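Local coordinates for protein esterase A (Caulobacter crescentus, PDB 5GKV) that probably hydrolyses ester bonds as a serine esterase of the beta-lactamase clan, being a homolog of the penicillin-binding proteins, at residues Glu40-Arg44 / Arg66-Pro72; Leu99-Val105 / Val120-Leu126; Val311-Glu315 / Ala368-Asp372; Asp351-Val356 / Ala382-Leu386. All coordinates share one frame; numbering follows the deposited sequence.

Interaction 1: Glu40-Arg44 / Arg66-Pro72; sequences ELGAR and RQVPFGP
G42 at the start of strand 42-49 lies 5.4 Å, CA to CA, from F70, while the loop 66-72 runs in nearly the same direction as 40-44, 13° apart end to end. F70 fills the middle of the contact: its ring lies with one face against the strand's backbone, A43 N over the ring centre and G42 C toward the rim, 3.6 Å from F70 CD2. With F70 CG anti to the backbone N (chi1 -161°), the ring lies on the peptide, and the lack of a side chain on G42 lets it come so close. At one end the extended R66 reaches back to the chain before the strand. Its NH2 gives a 2.9 Å bond to E40 O, in the carbonyl plane and on a lone pair, while L41 CD1 sits over a face of the same guanidinium. At the other end R44, also extended, sends NH1 to P72 O at 2.9 Å; this bond is bent (139°), with the nitrogen above the carbonyl plane. R44 NE is held by D56 in a salt bridge, and a water joins R44 NH1 to G71 O. Charged donors thus satisfy backbone carbonyls of both segments, while buried F70 lies against the strand's peptide.

Interaction 2: Leu99-Val105 / Val120-Leu126; sequences LAYDQAV and VTVEQAL
Q103 O is approached by two groups: V122 N donates to it at 2.9 Å, nearly straight out from the carbonyl, and the CA-H of T121 adds a weaker contact, T121 CA to Q103 O 3.2 Å. This is the start of helix 122-126, where T121 is the N-cap and forms a capping box with Q124: Q124 N donates to T121 OG1, and T121 N to Q124 OE1. The type I turn from A100 to Q103 faces this helix start. Y101 O accepts from E123 N at 2.9 Å, and V105 N returns a bond to V120 O, with A104 and T121 forming a single beta bridge. Two N-H groups of the helix's first turn are therefore satisfied by carbonyls of the loop. With E123 CG between the backbone N and the carbonyl carbon (chi1 64°), the carboxylate lies beside Y101 CB, E123 OE1 3.4 Å from it; its plane is nearly parallel to the ring, 10° apart, but not stacked on it. E123 OE1 is also salt-bridged to R304, which makes a cation-pi contact with Y101. V122 crosses Y101 at about a right angle and meets L99 tip to tip, L99 CD1 lying 4.0 Å from V122 CG2.

Interaction 3: Val311-Glu315 / Ala368-Asp372; sequences VLPYE and ALIGD
Apolar contacts come first: Y314 and I370 lie alongside each other, pointing opposite ways, and join the loop that leads into strand 315-318 to the one before helix 373-384. An inverse gamma turn centred on P313, with Y314 N bonded to L312 O, precedes the tyrosine. I370 CG1 makes a CH-pi contact over one face of the Y314 ring, 3.5 Å from its centroid and 15° off the normal, and I370 CD1 continues along that face to Y314 CG at 3.6 Å. The isoleucine's CG1 is set between the backbone N and the carbonyl carbon (chi1 57°), a torsion that lays CG1 and CD1 along the ring. L369 packs differently. Its CB comes to the ring's edge at Y314 CE2, and its side chain crosses P313 at about a right angle, L369 CD1 3.6 Å from P313 CD; the tip of L312 approaches that same methyl. L369 also touches W343, and Y314 touches Y330. The polar part is carried by one water, which lies in the plane of the tyrosine ring at its edge. It sits very close to Y314 OH, at 2.5 Å, and donates to I370 O at 2.7 Å.

Interaction 4: Asp351-Val356 / Ala382-Leu386; sequences DPTRGV and AYASL
The hairpin between strands 347-351 and 356-362 turns through a G1 beta bulge, where G355 and V356 both face D351, and this turn meets the C-terminal end of helix 373-384. D351 serves both sides of the contact. Its OD1 accepts from R354 N at 3.2 Å, an Asx motif within the turn, while D351 OD2 accepts a hydrogen bond from Y383 OH at 2.6 Å on its anti lone pair. The carboxylate oxygen lies in the plane of the ring, at its edge, and the two planes stand 31° apart. T334 OG1 is a second partner of D351 OD2, which leaves both oxygens bonded. V356 CG2 lies 3.6 Å from Y383 CZ. R354 bends at chi2 and chi3, bringing its guanidinium to the tyrosine's edge, where CD2 and CE2 meet one face of it: Y383 CD2 is 3.9 Å from R354 NH1, with guanidinium and ring planes 73° apart. The other terminal nitrogen, R354 NH2, rests 3.6 Å from L386 CD1, and V356 CG1 reaches the same leucine methyl. Around this joint, V356 and A382 both touch F47 of strand 42-49, and A382 and S385 lie against helix 25-35, so the last residues of the chain are packed between the hairpin turn and the N-terminal helix.

Following the chain, interaction 1 comes first: it spans 21 residues, which hold most of the hairpin of strands 42-49 and 52-60, and fixes the loop beyond it against the hairpin's start. Interaction 2 then closes a short loop in the helical part, on the opposite side of the chain's centre, with its own centre about 40 Å from that of interaction 1. The last two alternate along the sequence: 311-315, then 351-356, 368-372 and 382-386. Interaction 3 joins loops that precede strand 315-318 and helix 373-384, whereas interaction 4 ties that helix's far end to the turn of a hairpin in the sheet. The two crossing contacts thus hold both ends of the C-terminal helix region.

Interaction 1: Glu40-Arg44 / Arg66-Pro72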
loop_
_atom_site.group_PDB
_atom_site.type_symbol
_atom_site.label_atom_id
_atom_site.label_comp_id
_atom_site.label_asym_id
_atom_site.label_seq_id
_atom_site.Cartn_x
_atom_site.Cartn_y
_atom_site.Cartn_z
ATOM N N GLU A 40 -4.411 20.975 -3.019
ATOM C CA GLU A 40 -5.254 19.793 -2.910
ATOM C C GLU A 40 -6.399 19.874 -3.901
ATOM O O GLU A 40 -6.727 20.949 -4.426
ATOM C CB GLU A 40 -5.854 19.657 -1.493
ATOM C CG GLU A 40 -4.828 19.452 -0.380
ATOM C CD GLU A 40 -4.301 18.012 -0.293
ATOM O OE1 GLU A 40 -4.300 17.278 -1.310
ATOM O OE2 GLU A 40 -3.883 17.614 0.818
ATOM N N LEU A 41 -7.032 18.717 -4.118
ATOM C CA LEU A 41 -8.411 18.671 -4.598
ATOM C C LEU A 41 -9.295 18.307 -3.406
ATOM O O LEU A 41 -9.956 19.176 -2.837
ATOM C CB LEU A 41 -8.571 17.680 -5.751
ATOM C CG LEU A 41 -9.982 17.508 -6.326
ATOM C CD1 LEU A 41 -10.541 18.881 -6.781
ATOM C CD2 LEU A 41 -9.977 16.517 -7.491
ATOM N N GLY A 42 -9.271 17.041 -2.990
ATOM C CA GLY A 42 -9.867 16.648 -1.728
ATOM C C GLY A 42 -8.944 15.700 -0.985
ATOM O O GLY A 42 -8.073 15.046 -1.581
ATOM N N ALA A 43 -9.136 15.631 0.335
ATOM C CA ALA A 43 -8.254 14.793 1.137
ATOM C C ALA A 43 -8.897 14.472 2.479
ATOM O O ALA A 43 -9.767 15.199 2.976
ATOM C CB ALA A 43 -6.890 15.468 1.357
ATOM N N ARG A 44 -8.423 13.388 3.073
ATOM C CA ARG A 44 -8.821 13.013 4.422
ATOM C C ARG A 44 -7.591 12.490 5.149
ATOM O O ARG A 44 -6.780 11.746 4.572
ATOM C CB ARG A 44 -9.942 11.961 4.391
ATOM C CG ARG A 44 -10.623 11.711 5.738
ATOM C CD ARG A 44 -11.788 10.748 5.565
ATOM N NE ARG A 44 -12.610 10.598 6.767
ATOM C CZ ARG A 44 -13.689 9.815 6.801
ATOM N NH1 ARG A 44 -14.036 9.118 5.716
ATOM N NH2 ARG A 44 -14.400 9.711 7.902
ATOM N N ARG A 66 -15.201 20.217 -8.616
ATOM C CA ARG A 66 -15.307 20.887 -7.311
ATOM C C ARG A 66 -16.757 21.216 -6.958
ATOM O O ARG A 66 -17.042 22.261 -6.369
ATOM C CB ARG A 66 -14.444 22.155 -7.249
ATOM C CG ARG A 66 -12.951 21.878 -7.319
ATOM C CD ARG A 66 -12.097 23.152 -7.211
ATOM N NE ARG A 66 -10.721 22.691 -7.222
ATOM C CZ ARG A 66 -9.967 22.552 -6.138
ATOM N NH1 ARG A 66 -10.417 22.921 -4.950
ATOM N NH2 ARG A 66 -8.750 22.050 -6.258
ATOM N N GLN A 67 -17.676 20.327 -7.321
ATOM C CA GLN A 67 -19.084 20.461 -6.963
ATOM C C GLN A 67 -19.542 19.470 -5.902
ATOM O O GLN A 67 -20.694 19.554 -5.467
ATOM C CB GLN A 67 -19.968 20.286 -8.210
ATOM C CG GLN A 67 -19.708 21.362 -9.291
ATOM C CD GLN A 67 -20.310 21.021 -10.649
ATOM O OE1 GLN A 67 -20.861 19.942 -10.835
ATOM N NE2 GLN A 67 -20.208 21.954 -11.608
ATOM N N VAL A 68 -18.699 18.522 -5.502
ATOM C CA VAL A 68 -19.093 17.447 -4.585
ATOM C C VAL A 68 -18.074 17.395 -3.454
ATOM O O VAL A 68 -16.874 17.294 -3.729
ATOM C CB VAL A 68 -19.152 16.081 -5.290
ATOM C CG1 VAL A 68 -19.479 14.955 -4.273
ATOM C CG2 VAL A 68 -20.130 16.096 -6.461
ATOM N N PRO A 69 -18.477 17.446 -2.191
ATOM C CA PRO A 69 -17.476 17.447 -1.114
ATOM C C PRO A 69 -16.800 16.090 -0.958
ATOM O O PRO A 69 -17.416 15.033 -1.141
ATOM C CB PRO A 69 -18.290 17.815 0.135
ATOM C CG PRO A 69 -19.708 17.519 -0.226
ATOM C CD PRO A 69 -19.834 17.749 -1.693
ATOM N N PHE A 70 -15.509 16.134 -0.618
ATOM C CA PHE A 70 -14.773 14.943 -0.187
ATOM C C PHE A 70 -15.231 14.607 1.228
ATOM O O PHE A 70 -14.866 15.304 2.180
ATOM C CB PHE A 70 -13.274 15.218 -0.240
ATOM C CG PHE A 70 -12.413 13.979 -0.268
ATOM C CD1 PHE A 70 -12.160 13.263 0.910
ATOM C CD2 PHE A 70 -11.838 13.538 -1.457
ATOM C CE1 PHE A 70 -11.345 12.157 0.900
ATOM C CE2 PHE A 70 -11.019 12.413 -1.479
ATOM C CZ PHE A 70 -10.781 11.710 -0.313
ATOM N N GLY A 71 -16.033 13.554 1.368
ATOM C CA GLY A 71 -16.847 13.383 2.553
ATOM C C GLY A 71 -16.661 12.055 3.258
ATOM O O GLY A 71 -15.787 11.254 2.902
ATOM N N PRO A 72 -17.501 11.796 4.272
ATOM C CA PRO A 72 -17.323 10.586 5.095
ATOM C C PRO A 72 -17.341 9.281 4.324
ATOM O O PRO A 72 -16.661 8.331 4.739
ATOM C CB PRO A 72 -18.508 10.656 6.076
ATOM C CG PRO A 72 -18.795 12.087 6.216
ATOM C CD PRO A 72 -18.501 12.711 4.858
HETATM O O HOH W 1 -9.216 21.861 -2.613
HETATM O O HOH W 2 -13.443 9.753 2.710
#

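Interaction 2: Leu99-Val105 / Val120-Leu126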
loop_
_atom_site.group_PDB
_atom_site.type_symbol
_atom_site.label_atom_id
_atom_site.label_comp_id
_atom_site.label_asym_id
_atom_site.label_seq_id
_atom_site.Cartn_x
_atom_site.Cartn_y
_atom_site.Cartn_z
ATOM N N LEU A 99 1.991 -21.022 6.286
ATOM C CA LEU A 99 2.997 -20.521 5.358
ATOM C C LEU A 99 4.147 -20.053 6.222
ATOM O O LEU A 99 3.940 -19.703 7.385
ATOM C CB LEU A 99 2.444 -19.363 4.505
ATOM C CG LEU A 99 3.274 -18.765 3.359
ATOM C CD1 LEU A 99 3.369 -19.758 2.219
ATOM C CD2 LEU A 99 2.649 -17.439 2.881
ATOM N N ALA A 100 5.355 -20.079 5.671
ATOM C CA ALA A 100 6.528 -19.599 6.387
ATOM C C ALA A 100 7.253 -18.606 5.500
ATOM O O ALA A 100 7.274 -18.768 4.277
ATOM C CB ALA A 100 7.470 -20.743 6.789
ATOM N N TYR A 101 7.815 -17.560 6.115
ATOM C CA TYR A 101 8.489 -16.527 5.331
ATOM C C TYR A 101 9.701 -17.078 4.596
ATOM O O TYR A 101 10.048 -16.581 3.521
ATOM C CB TYR A 101 8.900 -15.361 6.225
ATOM C CG TYR A 101 7.788 -14.348 6.453
ATOM C CD1 TYR A 101 7.132 -13.768 5.378
ATOM C CD2 TYR A 101 7.410 -13.969 7.737
ATOM C CE1 TYR A 101 6.122 -12.851 5.563
ATOM C CE2 TYR A 101 6.375 -13.031 7.944
ATOM C CZ TYR A 101 5.750 -12.479 6.844
ATOM O OH TYR A 101 4.747 -11.566 6.989
ATOM N N ASP A 102 10.364 -18.096 5.140
ATOM C CA ASP A 102 11.536 -18.648 4.469
ATOM C C ASP A 102 11.198 -19.876 3.628
ATOM O O ASP A 102 12.104 -20.582 3.174
ATOM C CB ASP A 102 12.639 -18.960 5.492
ATOM C CG ASP A 102 12.233 -20.037 6.493
ATOM O OD1 ASP A 102 11.055 -20.470 6.489
ATOM O OD2 ASP A 102 13.102 -20.444 7.292
ATOM N N GLN A 103 9.913 -20.136 3.418
ATOM C CA GLN A 103 9.451 -21.195 2.536
ATOM C C GLN A 103 9.615 -20.776 1.079
ATOM O O GLN A 103 9.343 -19.630 0.717
ATOM C CB GLN A 103 7.983 -21.496 2.848
ATOM C CG GLN A 103 7.328 -22.603 2.077
ATOM C CD GLN A 103 5.946 -22.881 2.622
ATOM O OE1 GLN A 103 5.490 -22.204 3.552
ATOM N NE2 GLN A 103 5.268 -23.871 2.054
ATOM N N ALA A 104 10.073 -21.712 0.244
ATOM C CA ALA A 104 10.176 -21.460 -1.189
ATOM C C ALA A 104 8.803 -21.201 -1.794
ATOM O O ALA A 104 7.848 -21.956 -1.559
ATOM C CB ALA A 104 10.847 -22.645 -1.895
ATOM N N VAL A 105 8.705 -20.126 -2.579
ATOM C CA VAL A 105 7.469 -19.853 -3.310
ATOM C C VAL A 105 7.046 -21.084 -4.094
ATOM O O VAL A 105 5.864 -21.445 -4.132
ATOM C CB VAL A 105 7.645 -18.634 -4.235
ATOM C CG1 VAL A 105 6.392 -18.428 -5.084
ATOM C CG2 VAL A 105 7.919 -17.372 -3.408
ATOM N N VAL A 120 13.621 -19.198 -4.521
ATOM C CA VAL A 120 13.135 -17.895 -4.062
ATOM C C VAL A 120 12.110 -18.097 -2.955
ATOM O O VAL A 120 11.156 -18.867 -3.111
ATOM C CB VAL A 120 12.524 -17.119 -5.235
ATOM C CG1 VAL A 120 11.964 -15.769 -4.751
ATOM C CG2 VAL A 120 13.557 -16.925 -6.343
ATOM N N THR A 121 12.289 -17.402 -1.835
ATOM C CA THR A 121 11.370 -17.572 -0.717
ATOM C C THR A 121 10.251 -16.525 -0.721
ATOM O O THR A 121 10.292 -15.516 -1.437
ATOM C CB THR A 121 12.111 -17.511 0.622
ATOM O OG1 THR A 121 12.705 -16.221 0.783
ATOM C CG2 THR A 121 13.203 -18.584 0.704
ATOM N N VAL A 122 9.242 -16.784 0.122
ATOM C CA VAL A 122 8.132 -15.847 0.300
ATOM C C VAL A 122 8.654 -14.462 0.675
ATOM O O VAL A 122 8.318 -13.461 0.034
ATOM C CB VAL A 122 7.131 -16.384 1.347
ATOM C CG1 VAL A 122 6.048 -15.323 1.696
ATOM C CG2 VAL A 122 6.453 -17.645 0.829
ATOM N N GLU A 123 9.510 -14.382 1.698
ATOM C CA GLU A 123 9.937 -13.061 2.151
ATOM C C GLU A 123 10.852 -12.380 1.130
ATOM O O GLU A 123 10.863 -11.145 1.040
ATOM C CB GLU A 123 10.615 -13.154 3.523
ATOM C CG GLU A 123 11.913 -13.973 3.541
ATOM C CD GLU A 123 12.342 -14.356 4.942
ATOM O OE1 GLU A 123 11.899 -13.699 5.912
ATOM O OE2 GLU A 123 13.121 -15.325 5.078
ATOM N N GLN A 124 11.591 -13.154 0.328
ATOM C CA GLN A 124 12.385 -12.553 -0.743
ATOM C C GLN A 124 11.482 -11.904 -1.786
ATOM O O GLN A 124 11.754 -10.787 -2.251
ATOM C CB GLN A 124 13.298 -13.617 -1.386
ATOM C CG GLN A 124 14.532 -13.909 -0.536
ATOM C CD GLN A 124 15.212 -15.228 -0.875
ATOM O OE1 GLN A 124 14.869 -15.892 -1.848
ATOM N NE2 GLN A 124 16.181 -15.611 -0.062
ATOM N N ALA A 125 10.393 -12.587 -2.151
ATOM C CA ALA A 125 9.434 -12.039 -3.108
ATOM C C ALA A 125 8.793 -10.766 -2.582
ATOM O O ALA A 125 8.633 -9.787 -3.325
ATOM C CB ALA A 125 8.342 -13.065 -3.421
ATOM N N LEU A 126 8.396 -10.770 -1.311
ATOM C CA LEU A 126 7.661 -9.638 -0.756
ATOM C C LEU A 126 8.551 -8.444 -0.464
ATOM O O LEU A 126 8.032 -7.332 -0.348
ATOM C CB LEU A 126 6.919 -10.055 0.519
ATOM C CG LEU A 126 5.789 -11.067 0.300
ATOM C CD1 LEU A 126 5.163 -11.422 1.644
ATOM C CD2 LEU A 126 4.744 -10.509 -0.655
#

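Interaction 3: Val311-Glu315 / Ala368-Asp372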
loop_
_atom_site.group_PDB
_atom_site.type_symbol
_atom_site.label_atom_id
_atom_site.label_comp_id
_atom_site.label_asym_id
_atom_site.label_seq_id
_atom_site.Cartn_x
_atom_site.Cartn_y
_atom_site.Cartn_z
ATOM N N VAL A 311 14.735 0.550 -8.473
ATOM C CA VAL A 311 13.583 1.108 -9.169
ATOM C C VAL A 311 13.121 2.414 -8.528
ATOM O O VAL A 311 13.015 3.445 -9.198
ATOM C CB VAL A 311 12.421 0.083 -9.237
ATOM C CG1 VAL A 311 11.193 0.700 -9.889
ATOM C CG2 VAL A 311 12.860 -1.175 -10.005
ATOM N N LEU A 312 12.851 2.393 -7.234
ATOM C CA LEU A 312 12.514 3.632 -6.541
ATOM C C LEU A 312 13.796 4.375 -6.189
ATOM O O LEU A 312 14.741 3.765 -5.678
ATOM C CB LEU A 312 11.687 3.355 -5.283
ATOM C CG LEU A 312 10.329 2.690 -5.544
ATOM C CD1 LEU A 312 9.608 2.353 -4.232
ATOM C CD2 LEU A 312 9.437 3.557 -6.414
ATOM N N PRO A 313 13.884 5.653 -6.482
ATOM C CA PRO A 313 15.148 6.394 -6.305
ATOM C C PRO A 313 15.384 6.824 -4.859
ATOM O O PRO A 313 15.469 8.021 -4.540
ATOM C CB PRO A 313 14.964 7.587 -7.256
ATOM C CG PRO A 313 13.488 7.829 -7.285
ATOM C CD PRO A 313 12.851 6.447 -7.178
ATOM N N TYR A 314 15.521 5.832 -3.975
ATOM C CA TYR A 314 15.644 6.048 -2.539
ATOM C C TYR A 314 16.424 4.905 -1.919
ATOM O O TYR A 314 16.420 3.779 -2.428
ATOM C CB TYR A 314 14.280 6.109 -1.821
ATOM C CG TYR A 314 13.316 7.175 -2.308
ATOM C CD1 TYR A 314 13.196 8.395 -1.648
ATOM C CD2 TYR A 314 12.490 6.935 -3.394
ATOM C CE1 TYR A 314 12.296 9.361 -2.092
ATOM C CE2 TYR A 314 11.595 7.879 -3.839
ATOM C CZ TYR A 314 11.499 9.094 -3.186
ATOM O OH TYR A 314 10.593 10.027 -3.645
ATOM N N GLU A 315 17.058 5.195 -0.786
ATOM C CA GLU A 315 17.467 4.145 0.135
ATOM C C GLU A 315 16.229 3.660 0.888
ATOM O O GLU A 315 15.543 4.460 1.534
ATOM C CB GLU A 315 18.527 4.652 1.112
ATOM C CG GLU A 315 19.338 3.521 1.726
ATOM C CD GLU A 315 19.991 3.859 3.066
ATOM O OE1 GLU A 315 20.407 5.022 3.286
ATOM O OE2 GLU A 315 20.088 2.939 3.907
ATOM N N ALA A 368 5.764 12.921 -6.020
ATOM C CA ALA A 368 6.670 12.258 -5.092
ATOM C C ALA A 368 6.256 10.797 -4.974
ATOM O O ALA A 368 5.126 10.496 -4.571
ATOM C CB ALA A 368 6.661 12.939 -3.723
ATOM N N LEU A 369 7.167 9.885 -5.330
ATOM C CA LEU A 369 6.830 8.469 -5.278
ATOM C C LEU A 369 6.560 8.021 -3.844
ATOM O O LEU A 369 5.651 7.220 -3.594
ATOM C CB LEU A 369 7.957 7.653 -5.909
ATOM C CG LEU A 369 8.142 7.988 -7.392
ATOM C CD1 LEU A 369 9.544 7.641 -7.898
ATOM C CD2 LEU A 369 7.067 7.282 -8.213
ATOM N N ILE A 370 7.351 8.522 -2.891
ATOM C CA ILE A 370 7.095 8.349 -1.466
ATOM C C ILE A 370 7.428 9.664 -0.778
ATOM O O ILE A 370 8.133 10.519 -1.323
ATOM C CB ILE A 370 7.909 7.195 -0.825
ATOM C CG1 ILE A 370 9.404 7.420 -1.040
ATOM C CG2 ILE A 370 7.486 5.846 -1.401
ATOM C CD1 ILE A 370 10.277 6.281 -0.534
ATOM N N GLY A 371 6.904 9.818 0.434
ATOM C CA GLY A 371 7.183 11.006 1.219
ATOM C C GLY A 371 6.601 12.275 0.633
ATOM O O GLY A 371 7.259 13.324 0.655
ATOM N N ASP A 372 5.396 12.200 0.084
ATOM C CA ASP A 372 4.724 13.409 -0.366
ATOM C C ASP A 372 4.634 14.365 0.818
ATOM O O ASP A 372 4.157 13.961 1.888
ATOM C CB ASP A 372 3.328 13.080 -0.895
ATOM C CG ASP A 372 2.615 14.290 -1.458
ATOM O OD1 ASP A 372 2.233 15.201 -0.682
ATOM O OD2 ASP A 372 2.442 14.330 -2.700
HETATM O O HOH W 3 10.128 12.118 -2.289
#

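Interaction 4: Asp351-Val356 / Ala382-Leu386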
loop_
_atom_site.group_PDB
_atom_site.type_symbol
_atom_site.label_atom_id
_atom_site.label_comp_id
_atom_site.label_asym_id
_atom_site.label_seq_id
_atom_site.Cartn_x
_atom_site.Cartn_y
_atom_site.Cartn_z
ATOM N N ASP A 351 2.994 2.499 14.042
ATOM C CA ASP A 351 4.144 2.693 14.923
ATOM C C ASP A 351 3.885 1.868 16.176
ATOM O O ASP A 351 3.220 2.330 17.113
ATOM C CB ASP A 351 4.345 4.174 15.236
ATOM C CG ASP A 351 5.512 4.434 16.168
ATOM O OD1 ASP A 351 6.133 3.461 16.689
ATOM O OD2 ASP A 351 5.791 5.631 16.399
ATOM N N PRO A 352 4.376 0.623 16.221
ATOM C CA PRO A 352 4.122 -0.206 17.412
ATOM C C PRO A 352 4.800 0.326 18.656
ATOM O O PRO A 352 4.334 0.029 19.760
ATOM C CB PRO A 352 4.684 -1.581 17.023
ATOM C CG PRO A 352 4.694 -1.580 15.532
ATOM C CD PRO A 352 4.996 -0.145 15.134
ATOM N N THR A 353 5.887 1.092 18.510
ATOM C CA THR A 353 6.612 1.587 19.676
ATOM C C THR A 353 5.807 2.641 20.426
ATOM O O THR A 353 5.757 2.631 21.660
ATOM C CB THR A 353 7.958 2.158 19.248
ATOM O OG1 THR A 353 8.728 1.128 18.615
ATOM C CG2 THR A 353 8.718 2.695 20.441
ATOM N N ARG A 354 5.184 3.567 19.698
ATOM C CA ARG A 354 4.364 4.608 20.306
ATOM C C ARG A 354 2.884 4.240 20.357
ATOM O O ARG A 354 2.103 4.962 20.983
ATOM C CB ARG A 354 4.543 5.930 19.546
ATOM C CG ARG A 354 5.998 6.332 19.282
ATOM C CD ARG A 354 6.628 6.980 20.490
ATOM N NE ARG A 354 5.974 8.236 20.843
ATOM C CZ ARG A 354 6.356 9.432 20.405
ATOM N NH1 ARG A 354 7.397 9.553 19.585
ATOM N NH2 ARG A 354 5.694 10.516 20.794
ATOM N N GLY A 355 2.471 3.149 19.714
ATOM C CA GLY A 355 1.066 2.778 19.714
ATOM C C GLY A 355 0.173 3.588 18.787
ATOM O O GLY A 355 -1.048 3.565 18.953
ATOM N N VAL A 356 0.731 4.282 17.796
ATOM C CA VAL A 356 -0.072 5.161 16.950
ATOM C C VAL A 356 -0.060 4.640 15.517
ATOM O O VAL A 356 0.768 3.811 15.131
ATOM C CB VAL A 356 0.414 6.627 17.002
ATOM C CG1 VAL A 356 0.456 7.122 18.441
ATOM C CG2 VAL A 356 1.783 6.775 16.353
ATOM N N ALA A 382 1.139 15.523 13.913
ATOM C CA ALA A 382 0.476 14.618 14.843
ATOM C C ALA A 382 1.447 14.164 15.926
ATOM O O ALA A 382 1.114 14.175 17.117
ATOM C CB ALA A 382 -0.103 13.420 14.086
ATOM N N TYR A 383 2.668 13.772 15.526
ATOM C CA TYR A 383 3.658 13.345 16.514
ATOM C C TYR A 383 4.065 14.490 17.437
ATOM O O TYR A 383 4.317 14.265 18.627
ATOM C CB TYR A 383 4.894 12.765 15.823
ATOM C CG TYR A 383 4.791 11.280 15.536
ATOM C CD1 TYR A 383 4.343 10.821 14.295
ATOM C CD2 TYR A 383 5.158 10.335 16.497
ATOM C CE1 TYR A 383 4.249 9.454 14.027
ATOM C CE2 TYR A 383 5.070 8.975 16.236
ATOM C CZ TYR A 383 4.613 8.546 14.999
ATOM O OH TYR A 383 4.527 7.205 14.731
ATOM N N ALA A 384 4.164 15.717 16.907
ATOM C CA ALA A 384 4.520 16.859 17.747
ATOM C C ALA A 384 3.420 17.204 18.742
ATOM O O ALA A 384 3.655 17.994 19.664
ATOM C CB ALA A 384 4.831 18.089 16.887
ATOM N N SER A 385 2.228 16.641 18.567
ATOM C CA SER A 385 1.117 16.849 19.481
ATOM C C SER A 385 1.090 15.836 20.613
ATOM O O SER A 385 0.301 15.999 21.553
ATOM C CB SER A 385 -0.208 16.791 18.712
ATOM O OG SER A 385 -0.248 17.820 17.731
ATOM N N LEU A 386 1.917 14.802 20.541
ATOM C CA LEU A 386 1.891 13.730 21.537
ATOM C C LEU A 386 2.644 14.168 22.785
ATOM O O LEU A 386 2.258 13.802 23.892
ATOM C CB LEU A 386 2.508 12.443 20.964
ATOM C CG LEU A 386 1.743 11.853 19.766
ATOM C CD1 LEU A 386 2.477 10.685 19.134
ATOM C CD2 LEU A 386 0.359 11.428 20.185
#